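Local atomic coordinates of class I phosphodiesterase PDEB1 (PDB entry 2R8Q), a protein that belongs to the class I cyclic nucleotide phosphodiesterases, with an all-helical catalytic domain that carries a zinc and a magnesium ion. Residues A[72-86]-A[127-139]. Numbering follows the deposited sequence.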
loop_
_atom_site.group_PDB
_atom_site.type_symbol
_atom_site.label_atom_id
_atom_site.label_comp_id
_atom_site.label_asym_id
_atom_site.label_seq_id
_atom_site.Cartn_x
_atom_site.Cartn_y
_atom_site.Cartn_z
ATOM N N LEU A 72 -8.718 -27.839 8.836
ATOM C CA LEU A 72 -7.932 -26.735 9.381
ATOM C C LEU A 72 -8.754 -25.501 9.762
ATOM O O LEU A 72 -8.554 -24.925 10.829
ATOM C CB LEU A 72 -6.814 -26.352 8.403
ATOM C CG LEU A 72 -5.749 -27.434 8.189
ATOM C CD1 LEU A 72 -4.813 -27.024 7.058
ATOM C CD2 LEU A 72 -4.962 -27.652 9.487
ATOM N N PRO A 73 -9.683 -25.070 8.896
ATOM C CA PRO A 73 -10.479 -23.892 9.251
ATOM C C PRO A 73 -11.227 -24.077 10.573
ATOM O O PRO A 73 -11.214 -23.198 11.432
ATOM C CB PRO A 73 -11.429 -23.750 8.066
ATOM C CG PRO A 73 -10.597 -24.242 6.924
ATOM C CD PRO A 73 -9.941 -25.479 7.503
ATOM N N GLU A 74 -11.866 -25.231 10.739
ATOM C CA GLU A 74 -12.615 -25.503 11.960
ATOM C C GLU A 74 -11.688 -25.590 13.164
ATOM O O GLU A 74 -12.009 -25.086 14.239
ATOM C CB GLU A 74 -13.402 -26.809 11.831
ATOM C CG GLU A 74 -14.350 -27.059 12.997
ATOM C CD GLU A 74 -15.062 -28.393 12.903
ATOM O OE1 GLU A 74 -15.710 -28.653 11.868
ATOM O OE2 GLU A 74 -14.979 -29.181 13.869
ATOM N N LYS A 75 -10.539 -26.232 12.979
ATOM C CA LYS A 75 -9.570 -26.384 14.058
ATOM C C LYS A 75 -9.152 -25.028 14.613
ATOM O O LYS A 75 -8.938 -24.873 15.818
ATOM C CB LYS A 75 -8.337 -27.137 13.549
ATOM C CG LYS A 75 -7.292 -27.420 14.614
ATOM C CD LYS A 75 -6.259 -28.419 14.113
ATOM C CE LYS A 75 -6.914 -29.753 13.769
ATOM N NZ LYS A 75 -5.944 -30.752 13.244
ATOM N N PHE A 76 -9.055 -24.037 13.734
ATOM C CA PHE A 76 -8.642 -22.712 14.158
ATOM C C PHE A 76 -9.771 -21.698 14.315
ATOM O O PHE A 76 -9.555 -20.487 14.279
ATOM C CB PHE A 76 -7.541 -22.217 13.222
ATOM C CG PHE A 76 -6.281 -23.033 13.323
ATOM C CD1 PHE A 76 -5.525 -23.009 14.492
ATOM C CD2 PHE A 76 -5.895 -23.889 12.297
ATOM C CE1 PHE A 76 -4.410 -23.827 14.643
ATOM C CE2 PHE A 76 -4.776 -24.716 12.437
ATOM C CZ PHE A 76 -4.035 -24.684 13.615
ATOM N N GLY A 77 -10.982 -22.214 14.511
ATOM C CA GLY A 77 -12.131 -21.356 14.736
ATOM C C GLY A 77 -12.655 -20.516 13.593
ATOM O O GLY A 77 -13.323 -19.508 13.825
ATOM N N CYS A 78 -12.356 -20.910 12.361
ATOM C CA CYS A 78 -12.853 -20.172 11.209
ATOM C C CYS A 78 -14.193 -20.789 10.842
ATOM O O CYS A 78 -14.288 -21.995 10.626
ATOM C CB CYS A 78 -11.888 -20.286 10.026
ATOM S SG CYS A 78 -12.454 -19.442 8.520
ATOM N N ARG A 79 -15.229 -19.960 10.792
ATOM C CA ARG A 79 -16.561 -20.436 10.454
ATOM C C ARG A 79 -16.704 -20.661 8.955
ATOM O O ARG A 79 -16.013 -20.033 8.158
ATOM C CB ARG A 79 -17.600 -19.432 10.944
ATOM C CG ARG A 79 -17.602 -19.282 12.455
ATOM C CD ARG A 79 -18.446 -18.110 12.881
ATOM N NE ARG A 79 -17.901 -16.847 12.395
ATOM C CZ ARG A 79 -18.452 -15.665 12.632
ATOM N NH1 ARG A 79 -19.564 -15.593 13.347
ATOM N NH2 ARG A 79 -17.894 -14.556 12.163
ATOM N N GLU A 80 -17.604 -21.570 8.589
ATOM C CA GLU A 80 -17.858 -21.912 7.193
ATOM C C GLU A 80 -18.118 -20.709 6.297
ATOM O O GLU A 80 -17.482 -20.558 5.252
ATOM C CB GLU A 80 -19.051 -22.868 7.099
ATOM C CG GLU A 80 -18.781 -24.250 7.663
ATOM C CD GLU A 80 -20.026 -25.112 7.721
ATOM O OE1 GLU A 80 -20.947 -24.777 8.495
ATOM O OE2 GLU A 80 -20.084 -26.126 6.991
ATOM N N GLN A 81 -19.055 -19.857 6.697
ATOM C CA GLN A 81 -19.389 -18.685 5.902
ATOM C C GLN A 81 -18.232 -17.692 5.838
ATOM O O GLN A 81 -18.077 -16.980 4.850
ATOM C CB GLN A 81 -20.643 -17.999 6.455
ATOM C CG GLN A 81 -21.121 -16.823 5.611
ATOM C CD GLN A 81 -22.494 -16.330 6.025
ATOM O OE1 GLN A 81 -23.465 -17.080 5.987
ATOM N NE2 GLN A 81 -22.578 -15.068 6.424
ATOM N N THR A 82 -17.419 -17.643 6.888
ATOM C CA THR A 82 -16.282 -16.731 6.888
ATOM C C THR A 82 -15.303 -17.170 5.806
ATOM O O THR A 82 -14.801 -16.342 5.045
ATOM C CB THR A 82 -15.560 -16.730 8.242
ATOM O OG1 THR A 82 -16.498 -16.423 9.283
ATOM C CG2 THR A 82 -14.453 -15.689 8.248
ATOM N N LEU A 83 -15.033 -18.471 5.746
ATOM C CA LEU A 83 -14.120 -19.013 4.740
ATOM C C LEU A 83 -14.630 -18.730 3.327
ATOM O O LEU A 83 -13.868 -18.293 2.463
ATOM C CB LEU A 83 -13.951 -20.522 4.923
ATOM C CG LEU A 83 -13.107 -21.244 3.868
ATOM C CD1 LEU A 83 -11.688 -20.679 3.872
ATOM C CD2 LEU A 83 -13.085 -22.731 4.152
ATOM N N LEU A 84 -15.914 -18.980 3.084
ATOM C CA LEU A 84 -16.472 -18.747 1.756
ATOM C C LEU A 84 -16.420 -17.260 1.396
ATOM O O LEU A 84 -16.066 -16.903 0.268
ATOM C CB LEU A 84 -17.912 -19.280 1.673
ATOM C CG LEU A 84 -18.577 -19.229 0.290
ATOM C CD1 LEU A 84 -17.685 -19.901 -0.761
ATOM C CD2 LEU A 84 -19.936 -19.925 0.356
ATOM N N ASN A 85 -16.765 -16.390 2.343
ATOM C CA ASN A 85 -16.714 -14.955 2.076
ATOM C C ASN A 85 -15.287 -14.552 1.723
ATOM O O ASN A 85 -15.069 -13.749 0.817
ATOM C CB ASN A 85 -17.171 -14.138 3.287
ATOM C CG ASN A 85 -18.678 -14.146 3.468
ATOM O OD1 ASN A 85 -19.433 -14.379 2.520
ATOM N ND2 ASN A 85 -19.124 -13.868 4.692
ATOM N N PHE A 86 -14.318 -15.101 2.450
ATOM C CA PHE A 86 -12.908 -14.791 2.194
ATOM C C PHE A 86 -12.535 -15.187 0.765
ATOM O O PHE A 86 -11.945 -14.401 0.024
ATOM C CB PHE A 86 -12.017 -15.532 3.194
ATOM C CG PHE A 86 -10.544 -15.411 2.907
ATOM C CD1 PHE A 86 -9.861 -14.228 3.189
ATOM C CD2 PHE A 86 -9.845 -16.478 2.356
ATOM C CE1 PHE A 86 -8.500 -14.116 2.926
ATOM C CE2 PHE A 86 -8.480 -16.377 2.087
ATOM C CZ PHE A 86 -7.810 -15.194 2.374
ATOM N N GLU A 127 0.339 -27.206 12.429
ATOM C CA GLU A 127 -0.941 -27.177 11.730
ATOM C C GLU A 127 -1.339 -25.737 11.417
ATOM O O GLU A 127 -1.918 -25.461 10.369
ATOM C CB GLU A 127 -2.028 -27.859 12.565
ATOM C CG GLU A 127 -1.778 -29.339 12.788
ATOM C CD GLU A 127 -2.941 -30.037 13.465
ATOM O OE1 GLU A 127 -3.424 -29.525 14.496
ATOM O OE2 GLU A 127 -3.366 -31.103 12.969
ATOM N N LEU A 128 -1.019 -24.818 12.322
ATOM C CA LEU A 128 -1.338 -23.413 12.099
ATOM C C LEU A 128 -0.604 -22.895 10.865
ATOM O O LEU A 128 -1.174 -22.163 10.056
ATOM C CB LEU A 128 -0.951 -22.569 13.321
ATOM C CG LEU A 128 -1.146 -21.056 13.158
ATOM C CD1 LEU A 128 -2.599 -20.750 12.833
ATOM C CD2 LEU A 128 -0.726 -20.339 14.434
ATOM N N GLU A 129 0.661 -23.279 10.721
ATOM C CA GLU A 129 1.456 -22.838 9.578
ATOM C C GLU A 129 0.926 -23.425 8.275
ATOM O O GLU A 129 0.958 -22.769 7.232
ATOM C CB GLU A 129 2.927 -23.191 9.811
ATOM C CG GLU A 129 3.487 -22.408 10.992
ATOM C CD GLU A 129 4.847 -22.869 11.467
ATOM O OE1 GLU A 129 5.191 -24.059 11.295
ATOM O OE2 GLU A 129 5.565 -22.030 12.052
ATOM N N CYS A 130 0.418 -24.654 8.327
ATOM C CA CYS A 130 -0.146 -25.272 7.129
ATOM C C CYS A 130 -1.386 -24.486 6.710
ATOM O O CYS A 130 -1.591 -24.210 5.526
ATOM C CB CYS A 130 -0.527 -26.728 7.398
ATOM S SG CYS A 130 0.888 -27.835 7.550
ATOM N N TYR A 131 -2.208 -24.128 7.694
ATOM C CA TYR A 131 -3.432 -23.369 7.460
ATOM C C TYR A 131 -3.105 -22.010 6.852
ATOM O O TYR A 131 -3.665 -21.625 5.825
ATOM C CB TYR A 131 -4.188 -23.195 8.783
ATOM C CG TYR A 131 -5.449 -22.366 8.697
ATOM C CD1 TYR A 131 -6.441 -22.658 7.757
ATOM C CD2 TYR A 131 -5.659 -21.296 9.563
ATOM C CE1 TYR A 131 -7.607 -21.901 7.684
ATOM C CE2 TYR A 131 -6.824 -20.533 9.498
ATOM C CZ TYR A 131 -7.791 -20.843 8.554
ATOM O OH TYR A 131 -8.931 -20.080 8.469
ATOM N N VAL A 132 -2.187 -21.286 7.484
ATOM C CA VAL A 132 -1.795 -19.975 6.986
ATOM C C VAL A 132 -1.208 -20.058 5.577
ATOM O O VAL A 132 -1.479 -19.206 4.736
ATOM C CB VAL A 132 -0.780 -19.309 7.941
ATOM C CG1 VAL A 132 -0.277 -17.997 7.342
ATOM C CG2 VAL A 132 -1.443 -19.061 9.295
ATOM N N LEU A 133 -0.416 -21.092 5.307
ATOM C CA LEU A 133 0.177 -21.241 3.983
ATOM C C LEU A 133 -0.901 -21.387 2.907
ATOM O O LEU A 133 -0.832 -20.754 1.848
ATOM C CB LEU A 133 1.109 -22.456 3.960
ATOM C CG LEU A 133 1.817 -22.761 2.638
ATOM C CD1 LEU A 133 2.662 -21.561 2.204
ATOM C CD2 LEU A 133 2.699 -23.990 2.813
ATOM N N LEU A 134 -1.913 -22.205 3.185
ATOM C CA LEU A 134 -2.989 -22.423 2.225
ATOM C C LEU A 134 -3.821 -21.162 2.001
ATOM O O LEU A 134 -4.214 -20.868 0.868
ATOM C CB LEU A 134 -3.875 -23.586 2.688
ATOM C CG LEU A 134 -3.143 -24.933 2.660
ATOM C CD1 LEU A 134 -3.981 -25.998 3.355
ATOM C CD2 LEU A 134 -2.863 -25.335 1.217
ATOM N N VAL A 135 -4.082 -20.421 3.074
ATOM C CA VAL A 135 -4.843 -19.183 2.984
ATOM C C VAL A 135 -4.037 -18.161 2.185
ATOM O O VAL A 135 -4.575 -17.459 1.330
ATOM C CB VAL A 135 -5.132 -18.614 4.396
ATOM C CG1 VAL A 135 -5.620 -17.170 4.301
ATOM C CG2 VAL A 135 -6.169 -19.484 5.092
ATOM N N THR A 136 -2.737 -18.094 2.463
ATOM C CA THR A 136 -1.853 -17.155 1.783
ATOM C C THR A 136 -1.854 -17.359 0.271
ATOM O O THR A 136 -1.775 -16.399 -0.494
ATOM C CB THR A 136 -0.412 -17.280 2.317
ATOM O OG1 THR A 136 -0.404 -16.963 3.714
ATOM C CG2 THR A 136 0.521 -16.318 1.593
ATOM N N ALA A 137 -1.948 -18.609 -0.167
ATOM C CA ALA A 137 -1.968 -18.879 -1.597
ATOM C C ALA A 137 -3.058 -18.067 -2.306
ATOM O O ALA A 137 -2.851 -17.569 -3.407
ATOM C CB ALA A 137 -2.181 -20.374 -1.844
ATOM N N LEU A 138 -4.214 -17.914 -1.664
ATOM C CA LEU A 138 -5.323 -17.190 -2.273
ATOM C C LEU A 138 -5.152 -15.676 -2.373
ATOM O O LEU A 138 -5.798 -15.036 -3.202
ATOM C CB LEU A 138 -6.628 -17.513 -1.529
ATOM C CG LEU A 138 -7.038 -18.989 -1.555
ATOM C CD1 LEU A 138 -8.257 -19.205 -0.666
ATOM C CD2 LEU A 138 -7.335 -19.413 -2.989
ATOM N N VAL A 139 -4.286 -15.100 -1.546
ATOM C CA VAL A 139 -4.081 -13.655 -1.567
ATOM C C VAL A 139 -2.755 -13.239 -2.190
ATOM O O VAL A 139 -2.527 -12.055 -2.407
ATOM C CB VAL A 139 -4.085 -13.052 -0.134
ATOM C CG1 VAL A 139 -5.345 -13.463 0.616
ATOM C CG2 VAL A 139 -2.841 -13.501 0.622
#
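With CG anti to its backbone N (chi1 177°), Tyr131 sends its ring out toward Leu72 and Phe76, while Leu72, its CG anti to the carbonyl carbon (chi1 -65°), places CD1 in a hole on the opposing helix. In this all-helical phosphodiesterase domain, helix 127-139 packs against a short helix, 72-75, its Schellman turn and the start of helix 80-92. Leu72 is the knob and Glu127, Cys130, Tyr131 and Leu134 form the hole; its CD1 lies 3.9 Å from Leu134 CD1, and the two side chains meet nearly at right angles. On the Tyr131 ring, CD1 rests against Leu72 CB, CE1 against Pro73, and the Phe76 ring is nearly parallel to it but slid aside, with centroids 5.5 Å apart and little overlap. Phe76 itself is sandwiched: CG of neighbouring Lys75 sits over the centre of one face, and a CH-pi contact from Leu128 CD1 meets the other, 4.1 Å from the centroid. Helix 72-75 ends in a Schellman motif, with Cys78 N bonded to Pro73 O and Gly77 N to Glu74 O, Gly77 adopting the positive phi of the C-prime position. At the exposed margin Lys75, bent at chi3, forms a salt bridge with Glu127, its NZ approaching OE2 at 2.6 Å from above the carboxylate plane. The far end is apolar. There Phe86, CG anti to N (chi1 173°), extends its ring to Val135, Leu138 and Val139, its CZ 3.5 Å from CG1 of both valines; the side chain of Val139 is about 10 Å from the bound zinc and magnesium ions. The hydroxyl of the buried Tyr131 hydrogen-bonds Val191 O, outside the two segments, while Cys78 CB packs 3.3 Å from Tyr131 OH.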